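Local coordinates for protein 2-Cys peroxiredoxin (PDB 2H01) that probably reduces hydrogen peroxide and organic hydroperoxides to water and alcohols as a thiol-specific thioredoxin peroxidase, at residues A[39-43]-A[78-82]; A[35-39]-A[97-101]; A[6-11]-A[107-111]. The contacts are given in a common frame with arbitrary orientation. Residue numbers count along the deposited sequence, not the author numbering.

Contact 1. Residues A[39-43]-A[78-82]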
ATOM      1  N   TYR A  39      -0.270   5.253   6.645  1.00 21.59           N
ATOM      2  CA  TYR A  39       0.578   5.981   7.575  1.00 20.82           C
ATOM      3  C   TYR A  39      -0.366   6.983   8.252  1.00 20.09           C
ATOM      4  O   TYR A  39      -1.385   7.363   7.685  1.00 19.16           O
ATOM      5  CB  TYR A  39       1.757   6.663   6.869  1.00 21.46           C
ATOM      6  CG  TYR A  39       1.400   7.658   5.794  1.00 23.77           C
ATOM      7  CD1 TYR A  39       1.066   7.235   4.508  1.00 22.89           C
ATOM      8  CD2 TYR A  39       1.405   9.036   6.062  1.00 24.18           C
ATOM      9  CE1 TYR A  39       0.748   8.149   3.515  1.00 22.04           C
ATOM     10  CE2 TYR A  39       1.085   9.960   5.078  1.00 22.46           C
ATOM     11  CZ  TYR A  39       0.759   9.510   3.808  1.00 22.26           C
ATOM     12  OH  TYR A  39       0.443  10.414   2.832  1.00 21.89           O
ATOM     13  N   PRO A  40      -0.050   7.392   9.486  1.00 20.71           N
ATOM     14  CA  PRO A  40      -0.867   8.339  10.249  1.00 21.58           C
ATOM     15  C   PRO A  40      -1.164   9.684   9.587  1.00 21.70           C
ATOM     16  O   PRO A  40      -2.307   9.994   9.248  1.00 22.22           O
ATOM     17  CB  PRO A  40      -0.069   8.528  11.544  1.00 20.53           C
ATOM     18  CG  PRO A  40       0.700   7.249  11.684  1.00 19.72           C
ATOM     19  CD  PRO A  40       1.132   6.972  10.263  1.00 21.05           C
ATOM     20  N   LEU A  41      -0.117  10.479   9.405  1.00 21.53           N
ATOM     21  CA  LEU A  41      -0.284  11.821   8.873  1.00 21.85           C
ATOM     22  C   LEU A  41       0.846  12.370   8.038  1.00 22.87           C
ATOM     23  O   LEU A  41       1.974  11.880   8.056  1.00 23.64           O
ATOM     24  CB  LEU A  41      -0.487  12.796  10.032  1.00 21.42           C
ATOM     25  CG  LEU A  41      -1.642  12.569  11.000  1.00 19.63           C
ATOM     26  CD1 LEU A  41      -1.429  13.430  12.238  1.00 18.41           C
ATOM     27  CD2 LEU A  41      -2.960  12.898  10.311  1.00 21.32           C
ATOM     28  N   ASP A  42       0.502  13.436   7.333  1.00 23.01           N
ATOM     29  CA  ASP A  42       1.411  14.190   6.496  1.00 24.29           C
ATOM     30  C   ASP A  42       2.038  15.261   7.395  1.00 25.49           C
ATOM     31  O   ASP A  42       1.501  15.582   8.452  1.00 25.59           O
ATOM     32  CB  ASP A  42       0.621  14.893   5.397  1.00 24.19           C
ATOM     33  CG  ASP A  42       0.247  13.977   4.248  1.00 24.14           C
ATOM     34  OD1 ASP A  42       0.182  12.737   4.418  1.00 24.97           O
ATOM     35  OD2 ASP A  42      -0.004  14.532   3.165  1.00 24.51           O
ATOM     36  N   PHE A  43       3.174  15.807   6.974  1.00 26.07           N
ATOM     37  CA  PHE A  43       3.837  16.879   7.709  1.00 25.90           C
ATOM     38  C   PHE A  43       4.208  16.707   9.193  1.00 26.12           C
ATOM     39  O   PHE A  43       4.474  17.708   9.849  1.00 29.50           O
ATOM     40  CB  PHE A  43       3.001  18.166   7.569  1.00 23.07           C
ATOM     41  CG  PHE A  43       3.086  18.817   6.202  1.00 22.35           C
ATOM     42  CD1 PHE A  43       4.283  19.366   5.746  1.00 21.77           C
ATOM     43  CD2 PHE A  43       1.958  18.918   5.393  1.00 21.56           C
ATOM     44  CE1 PHE A  43       4.350  20.013   4.502  1.00 21.65           C
ATOM     45  CE2 PHE A  43       2.012  19.561   4.150  1.00 21.76           C
ATOM     46  CZ  PHE A  43       3.205  20.110   3.705  1.00 21.31           C
ATOM     47  N   THR A  78      -3.314  18.519   0.923  1.00 22.82           N
ATOM     48  CA  THR A  78      -2.114  18.447   1.730  1.00 23.46           C
ATOM     49  C   THR A  78      -1.068  17.434   1.301  1.00 22.74           C
ATOM     50  O   THR A  78       0.107  17.620   1.571  1.00 22.17           O
ATOM     51  CB  THR A  78      -2.347  18.490   3.240  1.00 22.70           C
ATOM     52  OG1 THR A  78      -3.737  18.484   3.523  1.00 24.63           O
ATOM     53  CG2 THR A  78      -1.834  17.263   3.898  1.00 24.83           C
ATOM     54  N   HIS A  79      -1.494  16.396   0.588  1.00 22.30           N
ATOM     55  CA  HIS A  79      -0.515  15.489  -0.017  1.00 21.95           C
ATOM     56  C   HIS A  79       0.313  16.283  -1.025  1.00 22.66           C
ATOM     57  O   HIS A  79       1.540  16.227  -1.030  1.00 23.31           O
ATOM     58  CB  HIS A  79      -1.200  14.340  -0.781  1.00 20.19           C
ATOM     59  CG  HIS A  79      -1.775  13.269   0.090  1.00 20.12           C
ATOM     60  ND1 HIS A  79      -1.440  13.121   1.417  1.00 20.30           N
ATOM     61  CD2 HIS A  79      -2.627  12.257  -0.197  1.00 19.01           C
ATOM     62  CE1 HIS A  79      -2.061  12.067   1.913  1.00 21.50           C
ATOM     63  NE2 HIS A  79      -2.787  11.523   0.952  1.00 19.22           N
ATOM     64  N   LEU A  80      -0.371  17.011  -1.896  1.00 23.92           N
ATOM     65  CA  LEU A  80       0.307  17.809  -2.915  1.00 24.36           C
ATOM     66  C   LEU A  80       1.316  18.764  -2.277  1.00 26.10           C
ATOM     67  O   LEU A  80       2.483  18.814  -2.681  1.00 25.66           O
ATOM     68  CB  LEU A  80      -0.713  18.604  -3.732  1.00 22.38           C
ATOM     69  CG  LEU A  80      -0.117  19.537  -4.787  1.00 22.39           C
ATOM     70  CD1 LEU A  80       0.743  18.714  -5.755  1.00 22.10           C
ATOM     71  CD2 LEU A  80      -1.237  20.270  -5.534  1.00 20.07           C
ATOM     72  N   ALA A  81       0.856  19.512  -1.276  1.00 26.97           N
ATOM     73  CA  ALA A  81       1.704  20.459  -0.572  1.00 27.30           C
ATOM     74  C   ALA A  81       2.884  19.754   0.092  1.00 27.11           C
ATOM     75  O   ALA A  81       3.960  20.338   0.231  1.00 27.93           O
ATOM     76  CB  ALA A  81       0.887  21.212   0.482  1.00 25.51           C
ATOM     77  N   TRP A  82       2.685  18.503   0.501  1.00 27.34           N
ATOM     78  CA  TRP A  82       3.751  17.746   1.151  1.00 28.42           C
ATOM     79  C   TRP A  82       4.773  17.260   0.127  1.00 29.97           C
ATOM     80  O   TRP A  82       5.950  17.105   0.443  1.00 30.68           O
ATOM     81  CB  TRP A  82       3.171  16.556   1.912  1.00 28.87           C
ATOM     82  CG  TRP A  82       4.089  15.980   2.940  1.00 28.62           C
ATOM     83  CD1 TRP A  82       5.053  16.640   3.635  1.00 29.38           C
ATOM     84  CD2 TRP A  82       4.032  14.659   3.490  1.00 28.38           C
ATOM     85  NE1 TRP A  82       5.601  15.819   4.593  1.00 29.74           N
ATOM     86  CE2 TRP A  82       4.991  14.596   4.527  1.00 29.09           C
ATOM     87  CE3 TRP A  82       3.259  13.523   3.210  1.00 27.41           C
ATOM     88  CZ2 TRP A  82       5.198  13.442   5.289  1.00 29.32           C
ATOM     89  CZ3 TRP A  82       3.462  12.377   3.965  1.00 28.51           C
ATOM     90  CH2 TRP A  82       4.425  12.345   4.996  1.00 27.92           C
TER
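In the thioredoxin-like fold of a 2-Cys peroxiredoxin, the loop that leaves strand 33-38 lies here against helix 76-83. The helix offers one large bump, the indole of W82. D42 fits over the face of its six-membered ring. D42 CA sits 3.7 Å from the centroid of that ring, almost on its normal, a CH-pi contact. The F43 ring meets the five-membered ring obliquely, with centroids 4.4 Å apart, planes at 44° and F43 CD1 3.5 Å from W82 CD1. The fit is mutual: W82 CB lies over the face of the F43 ring, and F43 CZ reaches 4.1 Å from A81 CB. Y39 meets the indole further along, with Y39 CE2 3.6 Å from W82 CZ3. Y39, F43 and W82 thus form an aromatic cluster. The carboxylate of D42 fills the hollow between the Y39 hydroxyl, H79 and T78; T78 CG2 is 3.4 Å from D42 OD2. Y39 OH donates to D42 OD1 at 2.8 Å. S72 OG hydrogen-bonds D42 OD1, while D42 N hydrogen-bonds D74 OD2. W82 NE1 hydrogen-bonds the backbone O of G90. The W82 side chain is about 8 Å from that of C47, the predicted peroxidatic cysteine, so the contact lies close to the probable active site. A His-carboxylate hydrogen bond crosses the contact: H79 ND1 donates to D42 OD2 at 2.7 Å, nearly straight at 163°.

Contact 2. Residues A[35-39]-A[97-101]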
ATOM      1  N   LEU A  35      -0.108  -2.827  -3.710  1.00 18.07           N
ATOM      2  CA  LEU A  35       0.486  -2.766  -2.380  1.00 17.48           C
ATOM      3  C   LEU A  35      -0.085  -1.488  -1.770  1.00 18.38           C
ATOM      4  O   LEU A  35       0.374  -0.381  -2.070  1.00 19.59           O
ATOM      5  CB  LEU A  35       2.019  -2.684  -2.425  1.00 15.42           C
ATOM      6  CG  LEU A  35       2.839  -2.973  -1.139  1.00 14.34           C
ATOM      7  CD1 LEU A  35       2.715  -1.857  -0.126  1.00 14.57           C
ATOM      8  CD2 LEU A  35       2.379  -4.269  -0.526  1.00 14.29           C
ATOM      9  N   LEU A  36      -1.114  -1.649  -0.947  1.00 17.68           N
ATOM     10  CA  LEU A  36      -1.751  -0.523  -0.276  1.00 17.03           C
ATOM     11  C   LEU A  36      -1.129  -0.404   1.107  1.00 18.42           C
ATOM     12  O   LEU A  36      -1.100  -1.384   1.860  1.00 19.69           O
ATOM     13  CB  LEU A  36      -3.259  -0.767  -0.125  1.00 14.46           C
ATOM     14  CG  LEU A  36      -3.999   0.288   0.724  1.00 15.51           C
ATOM     15  CD1 LEU A  36      -4.036   1.616  -0.024  1.00 15.46           C
ATOM     16  CD2 LEU A  36      -5.418  -0.175   1.047  1.00 14.29           C
ATOM     17  N   TYR A  37      -0.629   0.783   1.448  1.00 17.78           N
ATOM     18  CA  TYR A  37      -0.027   0.982   2.760  1.00 17.92           C
ATOM     19  C   TYR A  37      -0.593   2.211   3.452  1.00 19.08           C
ATOM     20  O   TYR A  37      -0.997   3.171   2.798  1.00 19.08           O
ATOM     21  CB  TYR A  37       1.508   1.087   2.657  1.00 17.16           C
ATOM     22  CG  TYR A  37       2.042   2.341   1.983  1.00 15.58           C
ATOM     23  CD1 TYR A  37       2.243   2.390   0.606  1.00 16.13           C
ATOM     24  CD2 TYR A  37       2.366   3.469   2.735  1.00 14.49           C
ATOM     25  CE1 TYR A  37       2.765   3.529  -0.017  1.00 16.06           C
ATOM     26  CE2 TYR A  37       2.878   4.621   2.128  1.00 14.96           C
ATOM     27  CZ  TYR A  37       3.078   4.639   0.753  1.00 16.50           C
ATOM     28  OH  TYR A  37       3.603   5.763   0.165  1.00 16.19           O
ATOM     29  N   PHE A  38      -0.624   2.173   4.781  1.00 19.79           N
ATOM     30  CA  PHE A  38      -1.158   3.278   5.572  1.00 21.04           C
ATOM     31  C   PHE A  38      -0.144   3.946   6.494  1.00 21.55           C
ATOM     32  O   PHE A  38       0.735   3.300   7.054  1.00 22.85           O
ATOM     33  CB  PHE A  38      -2.319   2.810   6.466  1.00 19.95           C
ATOM     34  CG  PHE A  38      -3.550   2.394   5.721  1.00 19.90           C
ATOM     35  CD1 PHE A  38      -3.672   1.106   5.213  1.00 21.88           C
ATOM     36  CD2 PHE A  38      -4.596   3.293   5.528  1.00 21.11           C
ATOM     37  CE1 PHE A  38      -4.827   0.709   4.517  1.00 22.81           C
ATOM     38  CE2 PHE A  38      -5.756   2.913   4.833  1.00 23.21           C
ATOM     39  CZ  PHE A  38      -5.868   1.613   4.328  1.00 23.91           C
ATOM     40  N   TYR A  39      -0.270   5.253   6.645  1.00 21.59           N
ATOM     41  CA  TYR A  39       0.578   5.981   7.575  1.00 20.82           C
ATOM     42  C   TYR A  39      -0.366   6.983   8.252  1.00 20.09           C
ATOM     43  O   TYR A  39      -1.385   7.363   7.685  1.00 19.16           O
ATOM     44  CB  TYR A  39       1.757   6.663   6.869  1.00 21.46           C
ATOM     45  CG  TYR A  39       1.400   7.658   5.794  1.00 23.77           C
ATOM     46  CD1 TYR A  39       1.066   7.235   4.508  1.00 22.89           C
ATOM     47  CD2 TYR A  39       1.405   9.036   6.062  1.00 24.18           C
ATOM     48  CE1 TYR A  39       0.748   8.149   3.515  1.00 22.04           C
ATOM     49  CE2 TYR A  39       1.085   9.960   5.078  1.00 22.46           C
ATOM     50  CZ  TYR A  39       0.759   9.510   3.808  1.00 22.26           C
ATOM     51  OH  TYR A  39       0.443  10.414   2.832  1.00 21.89           O
ATOM     52  N   HIS A  97       4.995   7.584  -7.060  1.00 28.50           N
ATOM     53  CA  HIS A  97       3.843   6.685  -7.002  1.00 27.68           C
ATOM     54  C   HIS A  97       2.668   7.453  -6.378  1.00 28.61           C
ATOM     55  O   HIS A  97       2.870   8.467  -5.719  1.00 30.48           O
ATOM     56  CB  HIS A  97       4.169   5.413  -6.206  1.00 26.33           C
ATOM     57  CG  HIS A  97       4.475   5.644  -4.758  1.00 24.67           C
ATOM     58  ND1 HIS A  97       3.499   5.669  -3.787  1.00 22.71           N
ATOM     59  CD2 HIS A  97       5.655   5.793  -4.111  1.00 22.62           C
ATOM     60  CE1 HIS A  97       4.063   5.815  -2.601  1.00 22.02           C
ATOM     61  NE2 HIS A  97       5.371   5.891  -2.771  1.00 22.31           N
ATOM     62  N   THR A  98       1.448   6.980  -6.580  1.00 29.04           N
ATOM     63  CA  THR A  98       0.289   7.698  -6.070  1.00 28.99           C
ATOM     64  C   THR A  98      -0.038   7.613  -4.582  1.00 27.66           C
ATOM     65  O   THR A  98       0.180   6.600  -3.928  1.00 27.39           O
ATOM     66  CB  THR A  98      -0.996   7.351  -6.903  1.00 30.63           C
ATOM     67  OG1 THR A  98      -2.113   7.146  -6.024  1.00 31.68           O
ATOM     68  CG2 THR A  98      -0.779   6.136  -7.768  1.00 30.64           C
ATOM     69  N   LEU A  99      -0.533   8.727  -4.053  1.00 27.60           N
ATOM     70  CA  LEU A  99      -0.945   8.816  -2.659  1.00 28.33           C
ATOM     71  C   LEU A  99      -2.458   9.056  -2.691  1.00 28.80           C
ATOM     72  O   LEU A  99      -2.934   9.936  -3.407  1.00 29.75           O
ATOM     73  CB  LEU A  99      -0.241   9.986  -1.963  1.00 27.56           C
ATOM     74  CG  LEU A  99       1.289   9.918  -1.817  1.00 28.36           C
ATOM     75  CD1 LEU A  99       1.796  11.181  -1.127  1.00 27.23           C
ATOM     76  CD2 LEU A  99       1.681   8.691  -1.006  1.00 27.83           C
ATOM     77  N   ILE A 100      -3.200   8.533  -1.973  1.00 20.00           N
ATOM     78  CA  ILE A 100      -4.638   8.766  -1.987  1.00 20.00           C
ATOM     79  C   ILE A 100      -5.113   9.373  -0.671  1.00 20.00           C
ATOM     80  O   ILE A 100      -4.448   9.218   0.370  1.00 27.65           O
ATOM     81  CB  ILE A 100      -5.395   7.454  -2.268  1.00 20.00           C
ATOM     82  CG1 ILE A 100      -5.071   6.412  -1.194  1.00 20.00           C
ATOM     83  CG2 ILE A 100      -5.049   6.924  -3.651  1.00 20.00           C
ATOM     84  CD1 ILE A 100      -5.948   5.181  -1.256  1.00 20.00           C
ATOM     85  N   SER A 101      -6.238   9.845  -0.732  1.00 27.91           N
ATOM     86  CA  SER A 101      -6.717  10.632   0.388  1.00 28.93           C
ATOM     87  C   SER A 101      -7.951  10.023   1.008  1.00 29.38           C
ATOM     88  O   SER A 101      -8.995   9.947   0.361  1.00 30.50           O
ATOM     89  CB  SER A 101      -7.022  12.061  -0.076  1.00 29.70           C
ATOM     90  OG  SER A 101      -7.684  12.811   0.932  1.00 33.25           O
TER
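Y37 has the most surface covered here, followed by L99 and H97. The contact lies in the buried core of the thioredoxin-like domain. Strands 33-38 and 98-101 belong to the same sheet but are not direct partners; strand 66-72 runs between them, parallel to both. The nearest CA atoms, those of Y37 and L99, are 9.6 Å apart, so the meeting is by side chains alone. The ring of Y37 carries its hydroxyl across to 97-101. There Y37 OH comes 3.7 Å from L99 CD2, an ordinary van der Waals distance. The Y37 and H97 rings meet rim to rim, with centroids 5.8 Å apart and planes at 65°, so neither covers the face of the other. The methyl end of L99 meets the hydroxyl ends of both tyrosines of 35-39: besides the approach to Y37, L99 CD1 is 4.3 Å from Y39 OH, whose polar partner is D42. A smaller apolar touch joins L36 CD1 to I100 CD1 at 4.2 Å. It involves the residues next to Y37 and L99 in sequence. Around the contact, helix 49-56 packs on Y37 and Y39 through I51, and its D55 touches H97. On the far side of strand 33-38 from strand 66-72 comes the antiparallel strand 119-127, whose F124 touches Y37.

Contact 3. Residues A[6-11]-A[107-111]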
ATOM      1  N   ALA A   6     -11.054  -7.562  -1.312  1.00 38.45           N
ATOM      2  CA  ALA A   6     -10.505  -6.629  -0.339  1.00 36.51           C
ATOM      3  C   ALA A   6     -11.516  -5.480  -0.321  1.00 35.15           C
ATOM      4  O   ALA A   6     -12.099  -5.151  -1.357  1.00 35.10           O
ATOM      5  CB  ALA A   6      -9.148  -6.120  -0.794  1.00 36.63           C
ATOM      6  N   PRO A   7     -11.747  -4.868   0.853  1.00 32.72           N
ATOM      7  CA  PRO A   7     -12.691  -3.755   0.996  1.00 30.32           C
ATOM      8  C   PRO A   7     -12.452  -2.701  -0.077  1.00 28.48           C
ATOM      9  O   PRO A   7     -11.404  -2.057  -0.098  1.00 27.02           O
ATOM     10  CB  PRO A   7     -12.389  -3.244   2.396  1.00 31.40           C
ATOM     11  CG  PRO A   7     -12.067  -4.513   3.126  1.00 31.36           C
ATOM     12  CD  PRO A   7     -11.137  -5.199   2.151  1.00 32.26           C
ATOM     13  N   SER A   8     -13.419  -2.523  -0.969  1.00 27.54           N
ATOM     14  CA  SER A   8     -13.246  -1.566  -2.051  1.00 27.82           C
ATOM     15  C   SER A   8     -13.281  -0.109  -1.601  1.00 28.82           C
ATOM     16  O   SER A   8     -13.555   0.193  -0.436  1.00 28.72           O
ATOM     17  CB  SER A   8     -14.293  -1.808  -3.143  1.00 26.52           C
ATOM     18  OG  SER A   8     -15.608  -1.675  -2.639  1.00 24.98           O
ATOM     19  N   PHE A   9     -12.960   0.789  -2.528  1.00 28.56           N
ATOM     20  CA  PHE A   9     -12.980   2.220  -2.242  1.00 27.98           C
ATOM     21  C   PHE A   9     -12.831   3.053  -3.516  1.00 28.48           C
ATOM     22  O   PHE A   9     -12.402   2.561  -4.561  1.00 28.58           O
ATOM     23  CB  PHE A   9     -11.886   2.593  -1.215  1.00 25.98           C
ATOM     24  CG  PHE A   9     -10.475   2.289  -1.673  1.00 25.24           C
ATOM     25  CD1 PHE A   9      -9.877   3.033  -2.682  1.00 24.51           C
ATOM     26  CD2 PHE A   9      -9.755   1.243  -1.100  1.00 23.77           C
ATOM     27  CE1 PHE A   9      -8.587   2.739  -3.116  1.00 24.82           C
ATOM     28  CE2 PHE A   9      -8.464   0.941  -1.527  1.00 23.49           C
ATOM     29  CZ  PHE A   9      -7.879   1.688  -2.537  1.00 24.41           C
ATOM     30  N   LYS A  10     -13.271   4.293  -3.413  1.00 28.62           N
ATOM     31  CA  LYS A  10     -13.106   5.286  -4.450  1.00 29.42           C
ATOM     32  C   LYS A  10     -12.562   6.561  -3.823  1.00 29.35           C
ATOM     33  O   LYS A  10     -13.281   7.285  -3.167  1.00 30.05           O
ATOM     34  CB  LYS A  10     -14.449   5.573  -5.112  1.00 29.39           C
ATOM     35  CG  LYS A  10     -14.329   6.014  -6.549  1.00 32.29           C
ATOM     36  CD  LYS A  10     -15.298   7.105  -6.922  1.00 34.67           C
ATOM     37  CE  LYS A  10     -16.721   6.737  -6.569  1.00 36.80           C
ATOM     38  NZ  LYS A  10     -17.478   6.150  -7.703  1.00 38.12           N
ATOM     39  N   ALA A  11     -11.282   6.823  -4.009  1.00 28.89           N
ATOM     40  CA  ALA A  11     -10.672   7.989  -3.361  1.00 29.47           C
ATOM     41  C   ALA A  11     -10.017   9.017  -4.269  1.00 29.51           C
ATOM     42  O   ALA A  11      -9.603   8.702  -5.383  1.00 28.98           O
ATOM     43  CB  ALA A  11      -9.650   7.522  -2.321  1.00 29.39           C
ATOM     44  N   ILE A 107     -11.762   4.364   4.454  1.00 20.00           N
ATOM     45  CA  ILE A 107     -10.864   3.329   3.984  1.00 20.00           C
ATOM     46  C   ILE A 107     -10.110   2.698   5.140  1.00 20.00           C
ATOM     47  O   ILE A 107     -10.118   1.485   5.301  1.00 31.48           O
ATOM     48  CB  ILE A 107      -9.911   3.878   2.906  1.00 20.00           C
ATOM     49  CG1 ILE A 107     -10.713   4.378   1.708  1.00 20.00           C
ATOM     50  CG2 ILE A 107      -8.925   2.832   2.486  1.00 20.00           C
ATOM     51  CD1 ILE A 107     -10.035   5.424   0.872  1.00 20.00           C
ATOM     52  N   ALA A 108      -9.486   3.531   5.960  1.00 30.13           N
ATOM     53  CA  ALA A 108      -8.806   3.046   7.138  1.00 29.65           C
ATOM     54  C   ALA A 108      -9.744   2.184   7.946  1.00 28.80           C
ATOM     55  O   ALA A 108      -9.349   1.154   8.455  1.00 28.14           O
ATOM     56  CB  ALA A 108      -8.264   4.176   7.968  1.00 29.74           C
ATOM     57  N   ARG A 109     -10.994   2.600   8.046  1.00 29.74           N
ATOM     58  CA  ARG A 109     -11.942   1.861   8.870  1.00 30.43           C
ATOM     59  C   ARG A 109     -12.214   0.471   8.290  1.00 29.21           C
ATOM     60  O   ARG A 109     -12.168  -0.525   9.012  1.00 28.19           O
ATOM     61  CB  ARG A 109     -13.262   2.644   8.983  1.00 30.59           C
ATOM     62  CG  ARG A 109     -14.144   2.219  10.160  1.00 30.86           C
ATOM     63  CD  ARG A 109     -15.537   2.853  10.076  1.00 31.02           C
ATOM     64  NE  ARG A 109     -15.469   4.302   9.899  1.00 29.92           N
ATOM     65  CZ  ARG A 109     -15.114   5.156  10.850  1.00 29.12           C
ATOM     66  NH1 ARG A 109     -14.800   4.707  12.056  1.00 30.08           N
ATOM     67  NH2 ARG A 109     -15.063   6.457  10.595  1.00 29.94           N
ATOM     68  N   SER A 110     -12.487   0.413   6.986  1.00 28.19           N
ATOM     69  CA  SER A 110     -12.779  -0.856   6.315  1.00 27.22           C
ATOM     70  C   SER A 110     -11.648  -1.870   6.445  1.00 26.71           C
ATOM     71  O   SER A 110     -11.882  -3.077   6.436  1.00 27.03           O
ATOM     72  CB  SER A 110     -13.091  -0.618   4.835  1.00 25.65           C
ATOM     73  OG  SER A 110     -11.961  -0.118   4.143  1.00 24.29           O
ATOM     74  N   TYR A 111     -10.423  -1.374   6.586  1.00 26.91           N
ATOM     75  CA  TYR A 111      -9.254  -2.230   6.722  1.00 27.13           C
ATOM     76  C   TYR A 111      -8.860  -2.417   8.181  1.00 28.21           C
ATOM     77  O   TYR A 111      -7.840  -3.037   8.488  1.00 27.74           O
ATOM     78  CB  TYR A 111      -8.100  -1.648   5.897  1.00 26.24           C
ATOM     79  CG  TYR A 111      -8.265  -1.901   4.400  1.00 25.23           C
ATOM     80  CD1 TYR A 111      -7.755  -3.057   3.807  1.00 23.15           C
ATOM     81  CD2 TYR A 111      -9.006  -1.034   3.600  1.00 22.76           C
ATOM     82  CE1 TYR A 111      -7.983  -3.347   2.459  1.00 22.46           C
ATOM     83  CE2 TYR A 111      -9.242  -1.314   2.243  1.00 22.40           C
ATOM     84  CZ  TYR A 111      -8.726  -2.474   1.680  1.00 22.39           C
ATOM     85  OH  TYR A 111      -8.935  -2.757   0.345  1.00 22.00           O
TER
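Apolar packing makes most of this contact, in which the N-terminal segment 6-11 of the thioredoxin-like peroxiredoxin domain lies along the end of helix 106-110. I107 is the main knob of the helix. I107 CG1 is 3.6 Å from F9 CB, and I107 CD1 is 3.8 Å from A11 CB. The second large group is Y111, the first residue to leave helical geometry. P7 lies over one face of its ring: P7 CB is 4.1 Å from the ring centroid in a CH-pi contact, and P7 CD is 3.7 Å from Y111 CZ. F9 CD2 and Y111 CE2 meet at 4.2 Å. A6 adds its methyl group, with A6 CB 4.4 Å from Y111 CZ. Polar contact across the two segments is slight. Y111 OH donates to P7 O at 2.6 Å, a weak hydrogen bond despite its short length. S110 packs against P7, with S110 OG 3.6 Å from P7 CB, but that hydroxyl is turned back to its own helix and bonds to I107 O at 2.7 Å. Y111 N hydrogen-bonds I107 O at 3.1 Å, closing the last turn of the helix. The contact is far from the predicted active site and lies beside the sheet. L36 of strand 33-38 touches F9 and Y111, and F38 of that strand touches I107. Beyond F9, strand 10-14 pairs antiparallel with strands 20-24 and 98-101.

All three contacts belong to one thioredoxin-like domain. Contact 3 ties the N-terminal segment 6-11 to 107-111, so its chain span encloses contacts 1 and 2. These two start from the same region, and Y39 belongs to both. Contact 1 follows the loop beyond strand 33-38 to helix 76-83; contact 2 crosses the sheet to strand 98-101. Their centres are 11 Å apart, and H79 NE2 probably bonds to I100 O between them, at 2.9 Å. The centres of contacts 2 and 3 are 12 Å apart; F38 packs on I107 and I100 on F9. Contacts 1 and 3, with centres 19 Å apart, do not touch. Strands 33-38 and 98-101 link the region near the predicted active site to segment 6-11.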